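PilX (Neisseria meningitidis, PDB 2OPE) is a minor type IV pilin that probably modulates the adhesion, aggregation and virulence properties of the pilus filaments of the meningococcus. Local coordinates at residues A[77-82]-A[105-110]; A[6-11]-A[84-89]; A[26-31]-A[70-75]. All blocks are in the same frame, centred on the assembly; numbering follows the deposited sequence.

Contact 1: A[77-82]-A[105-110]; sequences VGVPKT and ASARAH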
ATOM      1  N   VAL A  77      -2.367  -0.574   0.144  1.00 43.67           N
ATOM      2  CA  VAL A  77      -2.673  -0.977   1.516  1.00 43.60           C
ATOM      3  C   VAL A  77      -1.668  -2.072   1.968  1.00 44.09           C
ATOM      4  O   VAL A  77      -1.414  -3.032   1.266  1.00 44.35           O
ATOM      5  CB  VAL A  77      -4.155  -1.465   1.582  1.00 43.95           C
ATOM      6  CG1 VAL A  77      -4.515  -2.046   2.895  1.00 43.02           C
ATOM      7  CG2 VAL A  77      -5.103  -0.319   1.232  1.00 43.12           C
ATOM      8  N   GLY A  78      -1.038  -1.903   3.123  1.00 45.41           N
ATOM      9  CA  GLY A  78      -0.100  -2.926   3.587  1.00 44.98           C
ATOM     10  C   GLY A  78      -0.667  -3.433   4.902  1.00 45.85           C
ATOM     11  O   GLY A  78      -0.842  -2.658   5.836  1.00 45.35           O
ATOM     12  N   VAL A  79      -1.001  -4.718   4.999  1.00 45.30           N
ATOM     13  CA  VAL A  79      -1.550  -5.193   6.273  1.00 43.16           C
ATOM     14  C   VAL A  79      -0.958  -6.527   6.648  1.00 45.24           C
ATOM     15  O   VAL A  79      -0.455  -7.273   5.784  1.00 46.17           O
ATOM     16  CB  VAL A  79      -3.104  -5.263   6.249  1.00 44.21           C
ATOM     17  CG1 VAL A  79      -3.673  -3.869   5.976  1.00 41.83           C
ATOM     18  CG2 VAL A  79      -3.643  -6.353   5.231  1.00 41.79           C
ATOM     19  N   PRO A  80      -0.973  -6.830   7.947  1.00 45.32           N
ATOM     20  CA  PRO A  80      -0.374  -8.062   8.417  1.00 45.85           C
ATOM     21  C   PRO A  80      -1.149  -9.275   7.889  1.00 46.73           C
ATOM     22  O   PRO A  80      -2.358  -9.191   7.740  1.00 47.48           O
ATOM     23  CB  PRO A  80      -0.533  -7.948   9.939  1.00 46.20           C
ATOM     24  CG  PRO A  80      -0.736  -6.487  10.198  1.00 43.81           C
ATOM     25  CD  PRO A  80      -1.473  -5.987   9.050  1.00 43.96           C
ATOM     26  N   LYS A  81      -0.448 -10.366   7.590  1.00 45.70           N
ATOM     27  CA  LYS A  81      -1.072 -11.644   7.261  1.00 47.29           C
ATOM     28  C   LYS A  81      -2.021 -12.123   8.371  1.00 48.64           C
ATOM     29  O   LYS A  81      -1.756 -11.928   9.561  1.00 48.55           O
ATOM     30  CB  LYS A  81       0.003 -12.710   7.025  1.00 46.53           C
ATOM     31  CG  LYS A  81       0.494 -12.725   5.592  1.00 46.86           C
ATOM     32  CD  LYS A  81       1.894 -13.278   5.450  1.00 46.53           C
ATOM     33  CE  LYS A  81       2.151 -13.770   4.031  1.00 45.63           C
ATOM     34  NZ  LYS A  81       1.656 -12.807   3.040  1.00 45.28           N
ATOM     35  N   THR A  82      -3.098 -12.785   7.952  1.00 50.23           N
ATOM     36  CA  THR A  82      -4.168 -13.229   8.833  1.00 51.47           C
ATOM     37  C   THR A  82      -3.631 -14.176   9.883  1.00 52.01           C
ATOM     38  O   THR A  82      -2.976 -15.168   9.549  1.00 49.58           O
ATOM     39  CB  THR A  82      -5.306 -13.933   8.025  1.00 52.01           C
ATOM     40  OG1 THR A  82      -6.096 -12.938   7.356  1.00 53.89           O
ATOM     41  CG2 THR A  82      -6.223 -14.730   8.941  1.00 52.34           C
ATOM     42  N   ALA A 105      -7.982  -2.494   9.645  1.00 44.65           N
ATOM     43  CA  ALA A 105      -9.208  -1.863   9.241  1.00 45.70           C
ATOM     44  C   ALA A 105      -8.960  -0.421   8.833  1.00 48.21           C
ATOM     45  O   ALA A 105      -9.426  -0.007   7.769  1.00 49.70           O
ATOM     46  CB  ALA A 105     -10.244  -1.919  10.353  1.00 46.75           C
ATOM     47  N   SER A 106      -8.250   0.342   9.674  1.00 47.91           N
ATOM     48  CA  SER A 106      -7.931   1.758   9.397  1.00 46.95           C
ATOM     49  C   SER A 106      -7.127   1.948   8.084  1.00 46.99           C
ATOM     50  O   SER A 106      -7.258   2.971   7.404  1.00 45.24           O
ATOM     51  CB  SER A 106      -7.104   2.364  10.549  1.00 47.84           C
ATOM     52  OG  SER A 106      -7.699   2.176  11.824  1.00 50.87           O
ATOM     53  N   ALA A 107      -6.241   0.994   7.773  1.00 46.31           N
ATOM     54  CA  ALA A 107      -5.536   1.003   6.488  1.00 46.02           C
ATOM     55  C   ALA A 107      -6.511   0.741   5.327  1.00 46.16           C
ATOM     56  O   ALA A 107      -6.476   1.442   4.313  1.00 48.15           O
ATOM     57  CB  ALA A 107      -4.411  -0.025   6.488  1.00 46.27           C
ATOM     58  N   ARG A 108      -7.401  -0.241   5.468  1.00 43.88           N
ATOM     59  CA  ARG A 108      -8.354  -0.510   4.393  1.00 44.39           C
ATOM     60  C   ARG A 108      -9.326   0.636   4.220  1.00 44.82           C
ATOM     61  O   ARG A 108      -9.825   0.854   3.099  1.00 44.28           O
ATOM     62  CB  ARG A 108      -9.110  -1.818   4.603  1.00 43.71           C
ATOM     63  CG  ARG A 108      -8.190  -3.047   4.621  1.00 44.73           C
ATOM     64  CD  ARG A 108      -8.989  -4.358   4.674  1.00 44.45           C
ATOM     65  NE  ARG A 108      -8.088  -5.512   4.558  1.00 44.61           N
ATOM     66  CZ  ARG A 108      -7.480  -5.903   3.432  1.00 45.94           C
ATOM     67  NH1 ARG A 108      -7.641  -5.236   2.261  1.00 44.93           N
ATOM     68  NH2 ARG A 108      -6.698  -6.977   3.477  1.00 45.96           N
ATOM     69  N   ALA A 109      -9.579   1.361   5.313  1.00 44.75           N
ATOM     70  CA  ALA A 109     -10.448   2.566   5.294  1.00 46.40           C
ATOM     71  C   ALA A 109      -9.721   3.895   4.888  1.00 46.72           C
ATOM     72  O   ALA A 109     -10.376   4.925   4.598  1.00 46.88           O
ATOM     73  CB  ALA A 109     -11.216   2.718   6.601  1.00 44.77           C
ATOM     74  N   HIS A 110      -8.390   3.828   4.766  1.00 45.44           N
ATOM     75  CA  HIS A 110      -7.591   4.980   4.336  1.00 46.72           C
ATOM     76  C   HIS A 110      -7.847   6.143   5.230  1.00 47.06           C
ATOM     77  O   HIS A 110      -8.043   7.266   4.776  1.00 48.33           O
ATOM     78  CB  HIS A 110      -7.839   5.409   2.880  1.00 44.90           C
ATOM     79  CG  HIS A 110      -7.750   4.287   1.909  1.00 44.53           C
ATOM     80  ND1 HIS A 110      -7.305   3.039   2.270  1.00 46.06           N
ATOM     81  CD2 HIS A 110      -8.042   4.214   0.596  1.00 45.38           C
ATOM     82  CE1 HIS A 110      -7.321   2.239   1.220  1.00 45.28           C
ATOM     83  NE2 HIS A 110      -7.777   2.925   0.195  1.00 46.96           N
TER
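The carbonyl oxygen of A107, with V77 CG2 close beside it, is gripped twice by H110. The backbone contributes H110 N to A107 O at 3.1 Å, within the Schellman motif that ends helix 104-109, and the ring adds a bond from H110 ND1 to A107 O of 2.7 Å. This short helix belongs to the D-region of the type IV pilin fold, the part bounded by the C101-C120 disulfide, and its segment runs nearly antiparallel to strand 77-80 (166°). The case illustrates how one acceptor can both finish a helix and orient a side chain. ND1 approaches nearly along the C=O axis with the oxygen in the imidazole plane, an arrangement that limits rotation of the ring, and W91 stacks on that ring. Held in this way, H110 turns its edge to the strand, H110 CE1 lying 3.4 Å from V77 CG2. The other branch of V77, CG1, stands anti to the backbone N (chi1 173°) and meets A107 CB at 4.1 Å. That methyl is shared, for V79 CG1 reaches A107 CB at 3.9 Å. V79 CG2 instead meets R108, extended from CG to NE, touching R108 NH2 of the obliquely turned guanidinium at 3.6 Å.

Contact 2: A[6-11]-A[84-89]; sequences KGYQSQ and TGYTLS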
ATOM      1  N   LYS A   6       6.920  -2.425  15.506  1.00 48.18           N
ATOM      2  CA  LYS A   6       7.085  -1.045  15.021  1.00 48.93           C
ATOM      3  C   LYS A   6       8.162  -0.927  13.981  1.00 46.57           C
ATOM      4  O   LYS A   6       7.978  -0.231  13.007  1.00 48.04           O
ATOM      5  CB  LYS A   6       7.428  -0.068  16.152  1.00 49.77           C
ATOM      6  CG  LYS A   6       6.268   0.334  17.010  1.00 52.17           C
ATOM      7  CD  LYS A   6       6.679   1.298  18.112  1.00 53.23           C
ATOM      8  CE  LYS A   6       5.450   1.633  19.012  1.00 56.50           C
ATOM      9  NZ  LYS A   6       5.804   2.284  20.336  1.00 56.87           N
ATOM     10  N   GLY A   7       9.292  -1.577  14.207  1.00 45.27           N
ATOM     11  CA  GLY A   7      10.340  -1.668  13.212  1.00 45.44           C
ATOM     12  C   GLY A   7       9.797  -2.353  11.951  1.00 47.09           C
ATOM     13  O   GLY A   7      10.086  -1.923  10.838  1.00 46.75           O
ATOM     14  N   TYR A   8       9.001  -3.414  12.112  1.00 47.20           N
ATOM     15  CA  TYR A   8       8.445  -4.115  10.946  1.00 48.19           C
ATOM     16  C   TYR A   8       7.486  -3.224  10.123  1.00 48.22           C
ATOM     17  O   TYR A   8       7.483  -3.259   8.897  1.00 47.40           O
ATOM     18  CB  TYR A   8       7.779  -5.430  11.349  1.00 49.25           C
ATOM     19  CG  TYR A   8       8.758  -6.544  11.703  1.00 50.17           C
ATOM     20  CD1 TYR A   8       9.717  -6.965  10.804  1.00 50.56           C
ATOM     21  CD2 TYR A   8       8.700  -7.193  12.932  1.00 50.66           C
ATOM     22  CE1 TYR A   8      10.615  -7.984  11.115  1.00 50.08           C
ATOM     23  CE2 TYR A   8       9.596  -8.205  13.262  1.00 50.29           C
ATOM     24  CZ  TYR A   8      10.552  -8.602  12.339  1.00 50.60           C
ATOM     25  OH  TYR A   8      11.451  -9.633  12.646  1.00 50.83           O
ATOM     26  N   GLN A   9       6.692  -2.415  10.814  1.00 48.41           N
ATOM     27  CA  GLN A   9       5.813  -1.471  10.172  1.00 48.10           C
ATOM     28  C   GLN A   9       6.602  -0.372   9.417  1.00 49.97           C
ATOM     29  O   GLN A   9       6.132   0.165   8.375  1.00 49.42           O
ATOM     30  CB  GLN A   9       4.919  -0.831  11.224  1.00 47.46           C
ATOM     31  CG  GLN A   9       3.860   0.083  10.630  1.00 47.27           C
ATOM     32  CD  GLN A   9       3.359   1.124  11.609  1.00 46.96           C
ATOM     33  OE1 GLN A   9       4.136   1.709  12.369  1.00 45.35           O
ATOM     34  NE2 GLN A   9       2.053   1.382  11.573  1.00 46.48           N
ATOM     35  N   SER A  10       7.778  -0.014   9.952  1.00 49.64           N
ATOM     36  CA  SER A  10       8.654   0.914   9.243  1.00 50.03           C
ATOM     37  C   SER A  10       9.172   0.297   7.953  1.00 50.37           C
ATOM     38  O   SER A  10       9.066   0.897   6.886  1.00 51.19           O
ATOM     39  CB  SER A  10       9.807   1.401  10.116  1.00 50.27           C
ATOM     40  OG  SER A  10       9.330   2.175  11.213  1.00 51.16           O
ATOM     41  N   GLN A  11       9.725  -0.905   8.022  1.00 49.64           N
ATOM     42  CA  GLN A  11      10.243  -1.501   6.791  1.00 48.80           C
ATOM     43  C   GLN A  11       9.134  -1.669   5.762  1.00 45.93           C
ATOM     44  O   GLN A  11       9.365  -1.474   4.587  1.00 44.77           O
ATOM     45  CB  GLN A  11      10.944  -2.835   7.063  1.00 50.38           C
ATOM     46  CG  GLN A  11      11.972  -2.745   8.184  1.00 53.83           C
ATOM     47  CD  GLN A  11      12.719  -4.048   8.393  1.00 54.30           C
ATOM     48  OE1 GLN A  11      12.989  -4.790   7.433  1.00 56.03           O
ATOM     49  NE2 GLN A  11      13.058  -4.333   9.636  1.00 53.86           N
ATOM     50  N   THR A  84      -1.652 -13.680  12.702  1.00 53.37           N
ATOM     51  CA  THR A  84      -0.268 -13.603  13.161  1.00 53.27           C
ATOM     52  C   THR A  84      -0.039 -12.763  14.411  1.00 53.18           C
ATOM     53  O   THR A  84       1.093 -12.713  14.914  1.00 54.01           O
ATOM     54  CB  THR A  84       0.645 -13.049  12.079  1.00 53.98           C
ATOM     55  OG1 THR A  84       0.398 -11.645  11.913  1.00 54.03           O
ATOM     56  CG2 THR A  84       0.412 -13.778  10.770  1.00 54.90           C
ATOM     57  N   GLY A  85      -1.084 -12.114  14.926  1.00 50.92           N
ATOM     58  CA  GLY A  85      -0.925 -11.298  16.115  1.00 48.81           C
ATOM     59  C   GLY A  85      -0.438  -9.886  15.794  1.00 48.56           C
ATOM     60  O   GLY A  85      -0.421  -9.011  16.653  1.00 48.74           O
ATOM     61  N   TYR A  86      -0.059  -9.632  14.555  1.00 48.03           N
ATOM     62  CA  TYR A  86       0.376  -8.281  14.203  1.00 48.66           C
ATOM     63  C   TYR A  86      -0.844  -7.452  13.807  1.00 47.86           C
ATOM     64  O   TYR A  86      -1.832  -7.983  13.249  1.00 45.66           O
ATOM     65  CB  TYR A  86       1.461  -8.332  13.108  1.00 50.70           C
ATOM     66  CG  TYR A  86       2.912  -8.470  13.618  1.00 51.15           C
ATOM     67  CD1 TYR A  86       3.209  -8.954  14.881  1.00 52.89           C
ATOM     68  CD2 TYR A  86       3.975  -8.087  12.819  1.00 51.39           C
ATOM     69  CE1 TYR A  86       4.550  -9.048  15.320  1.00 53.48           C
ATOM     70  CE2 TYR A  86       5.275  -8.148  13.228  1.00 51.17           C
ATOM     71  CZ  TYR A  86       5.581  -8.626  14.462  1.00 52.91           C
ATOM     72  OH  TYR A  86       6.929  -8.681  14.821  1.00 52.44           O
ATOM     73  N   THR A  87      -0.775  -6.162  14.118  1.00 46.92           N
ATOM     74  CA  THR A  87      -1.858  -5.203  13.838  1.00 48.56           C
ATOM     75  C   THR A  87      -1.454  -3.952  13.002  1.00 49.32           C
ATOM     76  O   THR A  87      -2.229  -3.477  12.146  1.00 48.15           O
ATOM     77  CB  THR A  87      -2.478  -4.676  15.154  1.00 48.31           C
ATOM     78  OG1 THR A  87      -1.420  -4.204  15.995  1.00 49.27           O
ATOM     79  CG2 THR A  87      -3.291  -5.778  15.906  1.00 46.56           C
ATOM     80  N   LEU A  88      -0.260  -3.421  13.276  1.00 48.27           N
ATOM     81  CA  LEU A  88       0.180  -2.187  12.663  1.00 49.28           C
ATOM     82  C   LEU A  88       0.126  -2.373  11.165  1.00 49.71           C
ATOM     83  O   LEU A  88       0.548  -3.413  10.652  1.00 49.77           O
ATOM     84  CB  LEU A  88       1.614  -1.809  13.100  1.00 48.93           C
ATOM     85  CG  LEU A  88       1.884  -1.518  14.588  1.00 49.18           C
ATOM     86  CD1 LEU A  88       3.308  -1.096  14.876  1.00 47.82           C
ATOM     87  CD2 LEU A  88       0.876  -0.517  15.165  1.00 48.75           C
ATOM     88  N   SER A  89      -0.332  -1.333  10.471  1.00 48.99           N
ATOM     89  CA  SER A  89      -0.488  -1.399   9.032  1.00 48.37           C
ATOM     90  C   SER A  89      -0.010  -0.095   8.394  1.00 49.76           C
ATOM     91  O   SER A  89       0.476   0.798   9.090  1.00 49.75           O
ATOM     92  CB  SER A  89      -1.939  -1.708   8.681  1.00 47.05           C
ATOM     93  OG  SER A  89      -2.363  -2.879   9.383  1.00 46.86           O
TER
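Q9 and L88 lie where the N-terminal helix 5-28, the spine of the type IV pilin fold, meets the connection between antiparallel strands 74-80 and 89-93. Q9 illustrates how one side chain can combine apolar contact with a hydrogen bond to the main chain. Q9 CB rests 3.9 Å from L88 CB. CG stands anti to the backbone N (chi1 -174°) and lies close to both L88 CB and S89 O; the chain beyond is extended, and the side chain crosses that of L88 at about a right angle. Q9 CD follows at 3.7 Å from L88 CB. At the tip the amide divides its work. Q9 OE1 touches L88 CD1 at 3.9 Å. Q9 NE2 donates to S89 O at 3.0 Å with a moderately bent N-H...O angle of 149°, the oxygen somewhat out of the amide plane. L88 CD1 also meets K6 CA at 3.8 Å. One turn before Q9, E5 OE2 accepts from the backbone N of both T87 and L88, binding the connection to the helix by its main chain. On another flank Y8 and Y86 meet obliquely, their planes at 44°, and Y8 also forms a cation-pi contact with K58. The phenol oxygen leads this approach, Y86 OH lying 3.0 Å from Y8 CD2.

Contact 3: A[26-31]-A[70-75]; sequences FILKNP and KPRAYS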
ATOM      1  N   PHE A  26       7.229   3.449 -13.913  1.00 44.75           N
ATOM      2  CA  PHE A  26       7.229   2.411 -14.917  1.00 46.13           C
ATOM      3  C   PHE A  26       5.829   2.020 -15.361  1.00 46.91           C
ATOM      4  O   PHE A  26       5.671   1.487 -16.437  1.00 50.61           O
ATOM      5  CB  PHE A  26       8.048   1.167 -14.460  1.00 44.75           C
ATOM      6  CG  PHE A  26       9.542   1.457 -14.359  1.00 45.88           C
ATOM      7  CD1 PHE A  26      10.385   1.292 -15.466  1.00 45.43           C
ATOM      8  CD2 PHE A  26      10.097   1.964 -13.193  1.00 44.91           C
ATOM      9  CE1 PHE A  26      11.729   1.585 -15.382  1.00 44.07           C
ATOM     10  CE2 PHE A  26      11.462   2.243 -13.117  1.00 43.21           C
ATOM     11  CZ  PHE A  26      12.263   2.041 -14.188  1.00 43.58           C
ATOM     12  N   ILE A  27       4.800   2.237 -14.559  1.00 46.31           N
ATOM     13  CA  ILE A  27       3.483   1.814 -15.029  1.00 46.59           C
ATOM     14  C   ILE A  27       2.586   3.009 -15.430  1.00 48.55           C
ATOM     15  O   ILE A  27       2.087   3.077 -16.568  1.00 48.24           O
ATOM     16  CB  ILE A  27       2.790   0.871 -14.035  1.00 45.66           C
ATOM     17  CG1 ILE A  27       3.698  -0.339 -13.794  1.00 44.69           C
ATOM     18  CG2 ILE A  27       1.398   0.401 -14.595  1.00 43.55           C
ATOM     19  CD1 ILE A  27       3.150  -1.377 -12.801  1.00 45.74           C
ATOM     20  N   LEU A  28       2.412   3.940 -14.491  1.00 48.38           N
ATOM     21  CA  LEU A  28       1.643   5.146 -14.727  1.00 49.23           C
ATOM     22  C   LEU A  28       2.216   5.966 -15.886  1.00 50.73           C
ATOM     23  O   LEU A  28       1.463   6.603 -16.646  1.00 52.89           O
ATOM     24  CB  LEU A  28       1.606   5.994 -13.458  1.00 47.29           C
ATOM     25  CG  LEU A  28       0.936   5.305 -12.264  1.00 46.64           C
ATOM     26  CD1 LEU A  28       0.582   6.358 -11.239  1.00 46.44           C
ATOM     27  CD2 LEU A  28      -0.305   4.541 -12.687  1.00 45.64           C
ATOM     28  N   LYS A  29       3.531   5.893 -16.053  1.00 49.19           N
ATOM     29  CA  LYS A  29       4.248   6.797 -16.937  1.00 49.39           C
ATOM     30  C   LYS A  29       4.157   6.381 -18.400  1.00 49.74           C
ATOM     31  O   LYS A  29       4.397   7.183 -19.287  1.00 52.28           O
ATOM     32  CB  LYS A  29       5.714   6.872 -16.507  1.00 48.50           C
ATOM     33  CG  LYS A  29       6.404   8.159 -16.752  1.00 48.37           C
ATOM     34  CD  LYS A  29       7.891   8.019 -16.454  1.00 48.20           C
ATOM     35  CE  LYS A  29       8.556   9.360 -16.240  1.00 49.37           C
ATOM     36  NZ  LYS A  29      10.057   9.253 -16.023  1.00 49.78           N
ATOM     37  N   ASN A  30       3.817   5.131 -18.652  1.00 49.66           N
ATOM     38  CA  ASN A  30       3.548   4.671 -20.000  1.00 49.62           C
ATOM     39  C   ASN A  30       2.578   5.650 -20.675  1.00 50.81           C
ATOM     40  O   ASN A  30       1.465   5.904 -20.172  1.00 51.20           O
ATOM     41  CB  ASN A  30       2.969   3.260 -19.965  1.00 50.02           C
ATOM     42  CG  ASN A  30       2.884   2.632 -21.326  1.00 50.05           C
ATOM     43  OD1 ASN A  30       2.093   3.070 -22.157  1.00 50.51           O
ATOM     44  ND2 ASN A  30       3.679   1.575 -21.562  1.00 48.53           N
ATOM     45  N   PRO A  31       3.012   6.197 -21.826  1.00 49.39           N
ATOM     46  CA  PRO A  31       2.354   7.269 -22.511  1.00 47.50           C
ATOM     47  C   PRO A  31       1.064   6.821 -23.149  1.00 46.59           C
ATOM     48  O   PRO A  31       0.133   7.622 -23.241  1.00 47.50           O
ATOM     49  CB  PRO A  31       3.364   7.666 -23.604  1.00 47.93           C
ATOM     50  CG  PRO A  31       4.199   6.468 -23.809  1.00 47.96           C
ATOM     51  CD  PRO A  31       4.233   5.739 -22.522  1.00 48.59           C
ATOM     52  N   LYS A  70      -9.894   6.072 -13.625  1.00 47.91           N
ATOM     53  CA  LYS A  70      -8.816   6.896 -13.126  1.00 46.96           C
ATOM     54  C   LYS A  70      -7.824   6.015 -12.367  1.00 46.45           C
ATOM     55  O   LYS A  70      -7.637   6.178 -11.141  1.00 46.96           O
ATOM     56  CB  LYS A  70      -9.378   7.988 -12.203  1.00 47.76           C
ATOM     57  CG  LYS A  70      -8.544   9.279 -12.136  1.00 47.32           C
ATOM     58  CD  LYS A  70      -8.768  10.023 -10.858  1.00 47.31           C
ATOM     59  CE  LYS A  70      -8.297  11.490 -10.957  1.00 48.43           C
ATOM     60  NZ  LYS A  70      -8.120  12.143  -9.604  1.00 47.80           N
ATOM     61  N   PRO A  71      -7.167   5.078 -13.074  1.00 45.52           N
ATOM     62  CA  PRO A  71      -6.255   4.146 -12.382  1.00 44.94           C
ATOM     63  C   PRO A  71      -5.001   4.803 -11.814  1.00 45.56           C
ATOM     64  O   PRO A  71      -4.376   4.229 -10.939  1.00 46.43           O
ATOM     65  CB  PRO A  71      -5.862   3.149 -13.476  1.00 44.48           C
ATOM     66  CG  PRO A  71      -6.094   3.854 -14.742  1.00 44.59           C
ATOM     67  CD  PRO A  71      -7.212   4.833 -14.524  1.00 45.07           C
ATOM     68  N   ARG A  72      -4.627   5.981 -12.309  1.00 45.31           N
ATOM     69  CA  ARG A  72      -3.471   6.702 -11.780  1.00 45.24           C
ATOM     70  C   ARG A  72      -3.713   7.202 -10.376  1.00 47.09           C
ATOM     71  O   ARG A  72      -2.746   7.473  -9.644  1.00 48.84           O
ATOM     72  CB  ARG A  72      -3.084   7.857 -12.701  1.00 45.07           C
ATOM     73  CG  ARG A  72      -2.561   7.364 -14.075  1.00 45.52           C
ATOM     74  CD  ARG A  72      -2.170   8.500 -15.014  1.00 46.19           C
ATOM     75  NE  ARG A  72      -1.338   7.949 -16.073  1.00 46.82           N
ATOM     76  CZ  ARG A  72      -1.833   7.386 -17.154  1.00 46.80           C
ATOM     77  NH1 ARG A  72      -1.032   6.867 -18.064  1.00 47.68           N
ATOM     78  NH2 ARG A  72      -3.136   7.333 -17.316  1.00 47.98           N
ATOM     79  N   ALA A  73      -4.996   7.358 -10.008  1.00 46.36           N
ATOM     80  CA  ALA A  73      -5.404   7.579  -8.609  1.00 44.79           C
ATOM     81  C   ALA A  73      -5.656   6.234  -7.962  1.00 44.98           C
ATOM     82  O   ALA A  73      -6.743   5.665  -8.114  1.00 46.39           O
ATOM     83  CB  ALA A  73      -6.641   8.384  -8.536  1.00 43.09           C
ATOM     84  N   TYR A  74      -4.659   5.699  -7.275  1.00 43.73           N
ATOM     85  CA  TYR A  74      -4.834   4.438  -6.544  1.00 43.81           C
ATOM     86  C   TYR A  74      -4.192   4.650  -5.169  1.00 44.40           C
ATOM     87  O   TYR A  74      -3.511   5.643  -4.931  1.00 43.94           O
ATOM     88  CB  TYR A  74      -4.186   3.234  -7.268  1.00 43.68           C
ATOM     89  CG  TYR A  74      -2.653   3.405  -7.439  1.00 44.53           C
ATOM     90  CD1 TYR A  74      -1.788   3.170  -6.358  1.00 44.36           C
ATOM     91  CD2 TYR A  74      -2.095   3.861  -8.643  1.00 43.54           C
ATOM     92  CE1 TYR A  74      -0.427   3.342  -6.466  1.00 43.82           C
ATOM     93  CE2 TYR A  74      -0.707   4.038  -8.759  1.00 44.26           C
ATOM     94  CZ  TYR A  74       0.129   3.781  -7.646  1.00 43.63           C
ATOM     95  OH  TYR A  74       1.496   4.001  -7.678  1.00 41.25           O
ATOM     96  N   SER A  75      -4.410   3.703  -4.282  1.00 45.51           N
ATOM     97  CA  SER A  75      -3.693   3.636  -3.032  1.00 46.22           C
ATOM     98  C   SER A  75      -3.155   2.218  -2.801  1.00 46.69           C
ATOM     99  O   SER A  75      -3.663   1.236  -3.354  1.00 47.60           O
ATOM    100  CB  SER A  75      -4.611   4.043  -1.907  1.00 45.00           C
ATOM    101  OG  SER A  75      -5.704   3.201  -1.879  1.00 42.99           O
TER
HETATM  102  O   HOH W   1      -1.171   5.926 -20.362  1.00 42.81           O
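L28 and R72 bring the two backbones to a CA separation of 6.1 Å, where the C-terminal region of helix 5-28, widened into a pi-type turn at 26-28, faces a type I beta turn from K70 to A73. A73 N closes that turn on K70 O at 3.1 Å. The turn projects R72 past L28, and the two side chains slide by each other in opposite directions, R72 CG lying 3.9 Å from L28 CD2. Extended from CG to NE, the arginine reaches the main chain of L28 itself. R72 NH1 donates to L28 O at 2.9 Å, bent to 145° and approaching a little out of the carbonyl plane. R72 NE adds a weak bond to L28 O at 3.2 Å. A water lies between R72 NH1 and N30 O, at distances short enough to be doubtful in detail, and N30 OD1 accepts from the backbone N of L32 and D33. In the type IV pilin fold this is near where the long helix leads into the alpha-beta loop, here fastened to the approach to strand 74-80. L28 also carries the apolar side. It meets Y74 tip to tip, with L28 CD1 at the edge of the ring, 3.6 Å from Y74 CE2, and it touches I38 of helix 35-48. A chi1 of 61° sets Y74 CG between the backbone N and the carbonyl carbon, and Y74 OH hydrogen-bonds to N20 OD1.

How the contacts relate
From the N terminus, helix 5-28 opens contact 2 near its start and contact 3 near its end. The chain then passes through helix 35-48 and strand 59-65 before 70-75 closes contact 3, which is thus nested within contact 2. Strand 74-80 runs on to open contact 1, residues 84-89 close contact 2, and 105-110 close contact 1, so that contacts 1 and 2 cross while 3 and 1 follow in series. Contacts 2 and 3, with centres about 27 Å apart, join the two end regions of the long helix to the segments flanking strand 74-80, and contact 1 packs the D-region helix against that strand. Contacts 1 and 2 adjoin where P80 packs on S89.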